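NADPH-dependent aldehyde reductase YqhD (PDB 4QGS) reduces a broad range of short-chain aldehydes to the corresponding alcohols with NADPH, using one zinc ion per subunit. Local coordinates at residues R308-A319 with D330-T341. Sequence-based numbering, arbitrary orientation.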
loop_
_atom_site.group_PDB
_atom_site.type_symbol
_atom_site.label_atom_id
_atom_site.label_comp_id
_atom_site.label_asym_id
_atom_site.label_seq_id
_atom_site.Cartn_x
_atom_site.Cartn_y
_atom_site.Cartn_z
ATOM N N ARG A 308 8.807 23.215 2.737
ATOM C CA ARG A 308 9.494 23.583 1.500
ATOM C C ARG A 308 10.954 23.953 1.759
ATOM O O ARG A 308 11.765 23.932 0.839
ATOM C CB ARG A 308 8.774 24.738 0.802
ATOM C CG ARG A 308 8.693 26.015 1.634
ATOM C CD ARG A 308 7.698 26.973 1.019
ATOM N NE ARG A 308 8.138 27.440 -0.288
ATOM C CZ ARG A 308 7.364 27.493 -1.366
ATOM N NH1 ARG A 308 7.861 27.936 -2.512
ATOM N NH2 ARG A 308 6.098 27.101 -1.305
ATOM N N ASP A 309 11.278 24.287 3.004
ATOM C CA ASP A 309 12.664 24.574 3.374
ATOM C C ASP A 309 13.528 23.310 3.366
ATOM O O ASP A 309 14.508 23.225 2.628
ATOM C CB ASP A 309 12.728 25.231 4.758
ATOM C CG ASP A 309 12.165 26.632 4.762
ATOM O OD1 ASP A 309 12.394 27.371 3.780
ATOM O OD2 ASP A 309 11.475 26.986 5.740
ATOM N N THR A 310 13.179 22.334 4.197
ATOM C CA THR A 310 13.996 21.134 4.305
ATOM C C THR A 310 13.897 20.282 3.045
ATOM O O THR A 310 14.828 19.550 2.722
ATOM C CB THR A 310 13.598 20.265 5.512
ATOM O OG1 THR A 310 12.228 19.860 5.381
ATOM C CG2 THR A 310 13.761 21.030 6.814
ATOM N N LYS A 311 12.772 20.378 2.332
ATOM C CA LYS A 311 12.589 19.572 1.125
ATOM C C LYS A 311 12.968 20.322 -0.143
ATOM O O LYS A 311 12.694 19.863 -1.250
ATOM C CB LYS A 311 11.127 19.110 1.008
ATOM C CG LYS A 311 10.701 18.120 2.069
ATOM C CD LYS A 311 9.225 17.717 1.839
ATOM C CE LYS A 311 8.752 16.737 2.892
ATOM N NZ LYS A 311 9.485 15.436 2.838
ATOM N N ARG A 312 13.595 21.482 0.014
ATOM C CA ARG A 312 13.775 22.391 -1.105
ATOM C C ARG A 312 14.485 21.748 -2.305
ATOM O O ARG A 312 13.974 21.809 -3.418
ATOM C CB ARG A 312 14.535 23.638 -0.640
ATOM C CG ARG A 312 15.085 24.483 -1.745
ATOM C CD ARG A 312 16.136 25.417 -1.174
ATOM N NE ARG A 312 16.161 26.707 -1.851
ATOM C CZ ARG A 312 16.936 26.988 -2.892
ATOM N NH1 ARG A 312 17.758 26.070 -3.398
ATOM N NH2 ARG A 312 16.882 28.196 -3.435
ATOM N N ALA A 313 15.640 21.123 -2.090
ATOM C CA ALA A 313 16.397 20.546 -3.192
ATOM C C ALA A 313 15.619 19.468 -3.947
ATOM O O ALA A 313 15.603 19.467 -5.173
ATOM C CB ALA A 313 17.719 19.974 -2.677
ATOM N N LYS A 314 14.971 18.561 -3.217
ATOM C CA LYS A 314 14.245 17.486 -3.892
ATOM C C LYS A 314 12.933 17.991 -4.491
ATOM O O LYS A 314 12.471 17.436 -5.476
ATOM C CB LYS A 314 13.998 16.305 -2.945
ATOM C CG LYS A 314 15.295 15.582 -2.477
ATOM C CD LYS A 314 16.196 15.120 -3.634
ATOM C CE LYS A 314 15.587 13.984 -4.491
ATOM N NZ LYS A 314 15.591 12.661 -3.801
ATOM N N LEU A 315 12.329 19.031 -3.920
ATOM C CA LEU A 315 11.165 19.635 -4.579
ATOM C C LEU A 315 11.551 20.238 -5.928
ATOM O O LEU A 315 10.814 20.127 -6.899
ATOM C CB LEU A 315 10.530 20.698 -3.678
ATOM C CG LEU A 315 9.628 20.124 -2.591
ATOM C CD1 LEU A 315 9.394 21.165 -1.486
ATOM C CD2 LEU A 315 8.290 19.682 -3.220
ATOM N N LEU A 316 12.722 20.873 -6.000
ATOM C CA LEU A 316 13.177 21.437 -7.263
ATOM C C LEU A 316 13.567 20.348 -8.262
ATOM O O LEU A 316 13.344 20.481 -9.471
ATOM C CB LEU A 316 14.376 22.375 -7.022
ATOM C CG LEU A 316 14.024 23.656 -6.269
ATOM C CD1 LEU A 316 15.310 24.352 -5.814
ATOM C CD2 LEU A 316 13.209 24.573 -7.146
ATOM N N GLN A 317 14.155 19.269 -7.758
ATOM C CA GLN A 317 14.515 18.149 -8.626
ATOM C C GLN A 317 13.250 17.496 -9.179
ATOM O O GLN A 317 13.163 17.176 -10.360
ATOM C CB GLN A 317 15.374 17.115 -7.882
ATOM C CG GLN A 317 15.857 15.968 -8.791
ATOM C CD GLN A 317 16.928 15.102 -8.144
ATOM O OE1 GLN A 317 17.639 15.545 -7.244
ATOM N NE2 GLN A 317 17.040 13.855 -8.597
ATOM N N TYR A 318 12.268 17.314 -8.303
ATOM C CA TYR A 318 10.969 16.769 -8.673
ATOM C C TYR A 318 10.312 17.644 -9.732
ATOM O O TYR A 318 9.803 17.141 -10.737
ATOM C CB TYR A 318 10.108 16.649 -7.408
ATOM C CG TYR A 318 8.619 16.415 -7.582
ATOM C CD1 TYR A 318 8.130 15.161 -7.914
ATOM C CD2 TYR A 318 7.706 17.430 -7.327
ATOM C CE1 TYR A 318 6.756 14.926 -8.034
ATOM C CE2 TYR A 318 6.323 17.210 -7.441
ATOM C CZ TYR A 318 5.863 15.957 -7.802
ATOM O OH TYR A 318 4.510 15.723 -7.917
ATOM N N ALA A 319 10.366 18.956 -9.532
ATOM C CA ALA A 319 9.731 19.893 -10.458
ATOM C C ALA A 319 10.335 19.780 -11.850
ATOM O O ALA A 319 9.620 19.756 -12.846
ATOM C CB ALA A 319 9.850 21.307 -9.949
ATOM N N ASP A 330 13.295 29.576 -7.657
ATOM C CA ASP A 330 13.129 28.390 -6.859
ATOM C C ASP A 330 11.735 28.355 -6.262
ATOM O O ASP A 330 11.033 27.355 -6.401
ATOM C CB ASP A 330 14.192 28.346 -5.778
ATOM C CG ASP A 330 15.561 28.031 -6.336
ATOM O OD1 ASP A 330 16.489 27.898 -5.526
ATOM O OD2 ASP A 330 15.715 27.903 -7.572
ATOM N N ASP A 331 11.306 29.450 -5.634
ATOM C CA ASP A 331 9.977 29.459 -5.028
ATOM C C ASP A 331 8.865 29.309 -6.063
ATOM O O ASP A 331 7.888 28.611 -5.813
ATOM C CB ASP A 331 9.748 30.730 -4.213
ATOM C CG ASP A 331 10.386 30.657 -2.846
ATOM O OD1 ASP A 331 10.409 29.553 -2.257
ATOM O OD2 ASP A 331 10.864 31.701 -2.359
ATOM N N GLU A 332 9.006 29.960 -7.214
ATOM C CA GLU A 332 8.016 29.814 -8.284
ATOM C C GLU A 332 7.987 28.382 -8.808
ATOM O O GLU A 332 6.919 27.833 -9.091
ATOM C CB GLU A 332 8.315 30.769 -9.437
ATOM C CG GLU A 332 8.136 32.238 -9.110
ATOM C CD GLU A 332 8.649 33.137 -10.223
ATOM O OE1 GLU A 332 9.649 32.766 -10.869
ATOM O OE2 GLU A 332 8.061 34.212 -10.449
ATOM N N ARG A 333 9.162 27.777 -8.948
ATOM C CA ARG A 333 9.228 26.410 -9.459
ATOM C C ARG A 333 8.589 25.428 -8.468
ATOM O O ARG A 333 7.846 24.530 -8.868
ATOM C CB ARG A 333 10.674 26.016 -9.764
ATOM C CG ARG A 333 11.307 26.821 -10.901
ATOM C CD ARG A 333 12.800 26.517 -11.032
ATOM N NE ARG A 333 13.000 25.127 -11.414
ATOM C CZ ARG A 333 14.109 24.426 -11.207
ATOM N NH1 ARG A 333 15.164 24.977 -10.614
ATOM N NH2 ARG A 333 14.158 23.163 -11.600
ATOM N N ILE A 334 8.870 25.614 -7.182
ATOM C CA ILE A 334 8.292 24.760 -6.148
ATOM C C ILE A 334 6.779 24.969 -6.092
ATOM O O ILE A 334 6.015 23.998 -6.032
ATOM C CB ILE A 334 8.926 25.041 -4.772
ATOM C CG1 ILE A 334 10.393 24.597 -4.778
ATOM C CG2 ILE A 334 8.148 24.345 -3.656
ATOM C CD1 ILE A 334 11.160 24.970 -3.504
ATOM N N ASP A 335 6.346 26.226 -6.124
ATOM C CA ASP A 335 4.905 26.519 -6.149
ATOM C C ASP A 335 4.233 25.836 -7.332
ATOM O O ASP A 335 3.165 25.246 -7.181
ATOM C CB ASP A 335 4.651 28.029 -6.207
ATOM C CG ASP A 335 4.869 28.714 -4.868
ATOM O OD1 ASP A 335 5.242 28.038 -3.885
ATOM O OD2 ASP A 335 4.669 29.945 -4.800
ATOM N N ALA A 336 4.859 25.896 -8.507
ATOM C CA ALA A 336 4.266 25.286 -9.694
ATOM C C ALA A 336 4.218 23.761 -9.578
ATOM O O ALA A 336 3.269 23.135 -10.055
ATOM C CB ALA A 336 5.023 25.705 -10.952
ATOM N N ALA A 337 5.237 23.175 -8.944
ATOM C CA ALA A 337 5.286 21.723 -8.765
ATOM C C ALA A 337 4.196 21.264 -7.813
ATOM O O ALA A 337 3.532 20.257 -8.053
ATOM C CB ALA A 337 6.652 21.288 -8.253
ATOM N N ILE A 338 4.014 22.003 -6.728
ATOM C CA ILE A 338 2.953 21.695 -5.773
ATOM C C ILE A 338 1.578 21.832 -6.451
ATOM O O ILE A 338 0.705 20.969 -6.294
ATOM C CB ILE A 338 3.046 22.606 -4.514
ATOM C CG1 ILE A 338 4.303 22.263 -3.717
ATOM C CG2 ILE A 338 1.822 22.444 -3.626
ATOM C CD1 ILE A 338 4.573 23.169 -2.529
ATOM N N ALA A 339 1.396 22.894 -7.230
ATOM C CA ALA A 339 0.119 23.111 -7.915
ATOM C C ALA A 339 -0.156 22.023 -8.957
ATOM O O ALA A 339 -1.302 21.571 -9.094
ATOM C CB ALA A 339 0.088 24.486 -8.570
ATOM N N ALA A 340 0.880 21.610 -9.694
ATOM C CA ALA A 340 0.723 20.553 -10.693
ATOM C C ALA A 340 0.328 19.234 -10.029
ATOM O O ALA A 340 -0.455 18.462 -10.588
ATOM C CB ALA A 340 2.014 20.365 -11.520
ATOM N N THR A 341 0.882 18.982 -8.845
ATOM C CA THR A 341 0.584 17.759 -8.101
ATOM C C THR A 341 -0.864 17.786 -7.605
ATOM O O THR A 341 -1.604 16.809 -7.752
ATOM C CB THR A 341 1.557 17.579 -6.916
ATOM O OG1 THR A 341 2.905 17.641 -7.402
ATOM C CG2 THR A 341 1.338 16.241 -6.217
HETATM O O HOH W 1 10.719 28.879 0.259
#
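Ala319 and Ala337 bring the two backbones nearest, their CA atoms 5.1 Å and their CB atoms 3.6 Å apart; the methyls are small enough to allow it. One turn back, Ile334 fits between two leucines, its CG1 3.7 Å from Leu316 CD2 and its CG2 branch against Leu315 CD1. Leu316 CD2 also rests over one face of the Arg333 guanidinium, toward its rim; NH2 of this arginine has a salt bridge to Glu320 and a hydrogen bond to Ile325 O. At the buried end Tyr318 OH donates to Thr341 OG1 (2.6 Å), which meets the ring at its edge, in plane; Thr341 OG1 in turn donates to Ala337 O, so the phenol is tied to a helix carbonyl already bonded to Thr341 N. The Tyr318 ring reaches across to this hydroxyl because chi1 is 166°, CG trans to N, and Phe207 of helix 196-211 touches both residues. The pair is a helix-loop-helix unit of the all-helical C-terminal domain of iron-containing alcohol dehydrogenases, remote from the zinc; the axes of segments 312-319 and 330-341 approach to 8.9 Å and are inclined at 65°. The solvent side is polar. Arg308 grips Asp335 OD1 end-on with NH1 and NH2 (3.0 and 2.9 Å). That oxygen lies near the guanidinium plane, met by NH2 nearly along its C-O axis and by NH1 from above the carboxylate plane. NH1 also bonds Asp331 OD1, and a water bridges NE to the latter. Ile334 CG2 lies over one guanidinium face, 3.7 Å above the plane and toward its rim. A leucine in place of Arg308 would probably leave the carboxylates of Asp331 and Asp335 without the guanidinium that bonds both. At the exposed rim, Arg312 extends toward Asp330, but the modelled approach is too short to be trusted and the salt bridge there remains doubtful.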